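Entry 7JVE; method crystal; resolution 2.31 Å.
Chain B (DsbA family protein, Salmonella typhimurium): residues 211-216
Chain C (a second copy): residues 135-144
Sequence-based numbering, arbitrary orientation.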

# COMPACT_ATOMS: atom_id res chain seq x y z
N MET B 211 -0.87 -16.37 14.08
CA MET B 211 -0.54 -15.22 14.90
C MET B 211 -0.57 -13.91 14.13
O MET B 211 -0.40 -12.86 14.75
N ASP B 212 -0.72 -13.95 12.81
CA ASP B 212 -0.60 -12.76 11.97
C ASP B 212 0.79 -12.12 12.08
O ASP B 212 0.93 -10.89 12.12
N PHE B 213 1.82 -12.96 12.15
CA PHE B 213 3.19 -12.49 11.98
C PHE B 213 3.50 -12.54 10.49
O PHE B 213 3.97 -13.54 9.96
N SER B 214 3.20 -11.46 9.79
CA SER B 214 3.49 -11.45 8.37
C SER B 214 4.92 -11.01 8.07
O SER B 214 5.42 -11.24 6.96
N GLY B 215 5.63 -10.43 9.05
CA GLY B 215 7.03 -10.12 8.91
C GLY B 215 7.82 -10.68 10.08
O GLY B 215 7.26 -11.31 10.99
N THR B 216 9.14 -10.47 10.03
CA THR B 216 10.11 -10.87 11.04
C THR B 216 10.88 -9.63 11.49
O THR B 216 11.02 -8.68 10.72
N ALA C 135 -1.57 -2.53 2.01
CA ALA C 135 -0.32 -2.76 2.73
C ALA C 135 0.02 -4.24 2.81
O ALA C 135 1.18 -4.62 2.65
N ARG C 136 -0.97 -5.10 3.05
CA ARG C 136 -0.70 -6.53 3.17
C ARG C 136 -0.16 -7.10 1.85
O ARG C 136 0.75 -7.92 1.85
N VAL C 137 -0.74 -6.67 0.72
CA VAL C 137 -0.25 -7.10 -0.60
C VAL C 137 1.16 -6.57 -0.84
O VAL C 137 2.07 -7.32 -1.21
N GLY C 138 1.36 -5.25 -0.67
CA GLY C 138 2.69 -4.69 -0.88
C GLY C 138 3.74 -5.35 -0.01
O GLY C 138 4.86 -5.63 -0.45
N GLU C 139 3.39 -5.63 1.25
CA GLU C 139 4.32 -6.35 2.12
C GLU C 139 4.72 -7.70 1.54
O GLU C 139 5.90 -8.09 1.57
N GLN C 140 3.75 -8.48 1.04
CA GLN C 140 4.12 -9.76 0.45
C GLN C 140 5.01 -9.56 -0.77
O GLN C 140 6.02 -10.26 -0.92
N VAL C 141 4.67 -8.61 -1.64
CA VAL C 141 5.48 -8.37 -2.84
C VAL C 141 6.90 -7.96 -2.44
O VAL C 141 7.89 -8.55 -2.89
N TRP C 142 7.01 -6.96 -1.57
CA TRP C 142 8.30 -6.56 -1.02
C TRP C 142 9.08 -7.76 -0.47
O TRP C 142 10.26 -7.95 -0.78
N LEU C 143 8.44 -8.59 0.35
CA LEU C 143 9.17 -9.66 1.01
C LEU C 143 9.57 -10.76 0.04
O LEU C 143 10.67 -11.33 0.14
N THR C 144 8.69 -11.11 -0.90
CA THR C 144 8.99 -12.27 -1.72
C THR C 144 9.68 -11.93 -3.02
O THR C 144 10.22 -12.83 -3.66

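The strongest link between the two stretches is a salt bridge between Asp B212 and Arg C136. Two hydrogen bonds build it. Arg C136 NH2 donates to Asp B212 OD2 at 2.9 Å, and this bond is nearly straight, with an N-H...O angle of 170°. Arg C136 NH1 donates to Asp B212 OD1 at 3.1 Å, with a more bent angle of 146°. Asp B212 OD2 meets the edge of the Arg C136 guanidinium near its plane, and each oxygen takes one NH group. Neither residue aims its CA-to-CB bond at the other stretch. Both bonds point sideways, and the ends of the side chains close the gap. Asp B212 has chi1 t (-157°). Arg C136 is m at chi1 and t at chi2 and chi3, so its chain is extended before chi4 turns to -80°. Asp B212 sits just after a helix, with positive phi in a Schellman motif. Arg C136 NH2 has a further hydrogen bond elsewhere in the structure.

The second polar contact joins Ser B214 and Glu C139. Here both CA-to-CB bonds point toward the opposing stretch. Ser B214 OG donates to Glu C139 OE1 at a short 2.6 Å. The serine is p at chi1 (63°). The glutamate is t at chi1 and chi2, which carries its carboxylate out from the helix to reach the hydroxyl. Its other oxygen, OE2, lies 4.1 Å from Gly B215 N, too far for a hydrogen bond.

A water extends the polar network. The O atom of water 1 donates to Ser B214 O at 2.6 Å and to Gln C140 OE1 at 3.2 Å. Ser B214 O and Gln C140 OE1, 4.2 Å apart, are both acceptors; the water donates a hydrogen to each and so links them. The CA-to-CB bond of Gln C140 points sideways, and the residue is m at chi1 and chi2; its end comes nearer the loop.

Apolar packing is slight. The CA-to-CB bond of Leu C143 points toward the loop, with chi1 m and chi2 t. Its CD1 lies 3.4 Å from Ser B214 O, so the methyl packs against the backbone of the loop. Gly B215 has no side chain and lies near Glu C139.

The remaining side chains stay out of the contact. Met B211 and Phe B213 are buried and do not reach the helix. Thr C144 OG1 instead bonds back to Gln C140 O at 2.9 Å, within its own helix. The contact is small, burying 244 Å² in total, and is largely polar.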

# COMPACT_ATOMS: atom_id res chain seq x y z
CB MET B 211 0.87 -15.39 15.52
CG MET B 211 1.04 -16.55 16.56
SD MET B 211 -0.07 -16.35 17.98
CE MET B 211 0.60 -14.85 18.76
CB ASP B 212 -1.69 -11.72 12.28
CG ASP B 212 -1.95 -10.76 11.10
OD1 ASP B 212 -1.81 -11.19 9.94
OD2 ASP B 212 -2.33 -9.57 11.31
CB PHE B 213 4.18 -13.33 12.78
CG PHE B 213 3.96 -13.28 14.25
CD1 PHE B 213 3.26 -12.22 14.82
CD2 PHE B 213 4.44 -14.30 15.08
CE1 PHE B 213 3.03 -12.17 16.18
CE2 PHE B 213 4.22 -14.24 16.46
CZ PHE B 213 3.52 -13.18 17.01
CB SER B 214 2.43 -10.60 7.66
OG SER B 214 2.45 -9.23 8.07
CB THR B 216 11.12 -11.91 10.53
OG1 THR B 216 11.74 -11.41 9.34
CG2 THR B 216 10.48 -13.27 10.23
CB ALA C 135 -0.38 -2.15 4.14
CB ARG C 136 -1.96 -7.29 3.60
CG ARG C 136 -2.32 -7.11 5.06
CD ARG C 136 -3.53 -7.97 5.46
NE ARG C 136 -3.84 -7.76 6.87
CZ ARG C 136 -3.19 -8.34 7.87
NH1 ARG C 136 -2.21 -9.21 7.60
NH2 ARG C 136 -3.51 -8.07 9.13
CB VAL C 137 -1.21 -6.67 -1.72
CG1 VAL C 137 -0.64 -7.07 -3.10
CG2 VAL C 137 -2.60 -7.31 -1.53
CB GLU C 139 3.69 -6.52 3.50
CG GLU C 139 4.66 -7.12 4.51
CD GLU C 139 4.00 -7.37 5.85
OE1 GLU C 139 2.83 -7.86 5.88
OE2 GLU C 139 4.63 -7.06 6.87
CB GLN C 140 2.87 -10.55 0.08
CG GLN C 140 2.17 -11.12 1.31
CD GLN C 140 3.13 -11.88 2.21
OE1 GLN C 140 3.26 -11.57 3.39
NE2 GLN C 140 3.83 -12.87 1.64
CB VAL C 141 4.81 -7.30 -3.73
CG1 VAL C 141 5.70 -6.96 -4.92
CG2 VAL C 141 3.41 -7.76 -4.20
CB TRP C 142 8.07 -5.52 0.07
CG TRP C 142 9.23 -5.29 1.01
CD1 TRP C 142 9.21 -5.40 2.37
CD2 TRP C 142 10.55 -4.86 0.66
NE1 TRP C 142 10.44 -5.08 2.89
CE2 TRP C 142 11.29 -4.75 1.86
CE3 TRP C 142 11.19 -4.57 -0.55
CZ2 TRP C 142 12.63 -4.36 1.89
CZ3 TRP C 142 12.52 -4.18 -0.53
CH2 TRP C 142 13.23 -4.08 0.69
CB LEU C 143 8.34 -10.23 2.16
CG LEU C 143 8.05 -9.29 3.33
CD1 LEU C 143 7.26 -10.05 4.40
CD2 LEU C 143 9.34 -8.71 3.92
CB THR C 144 7.70 -13.07 -2.01
OG1 THR C 144 6.80 -12.28 -2.80
CG2 THR C 144 7.03 -13.46 -0.70
O HOH W 1 4.88 -13.36 5.48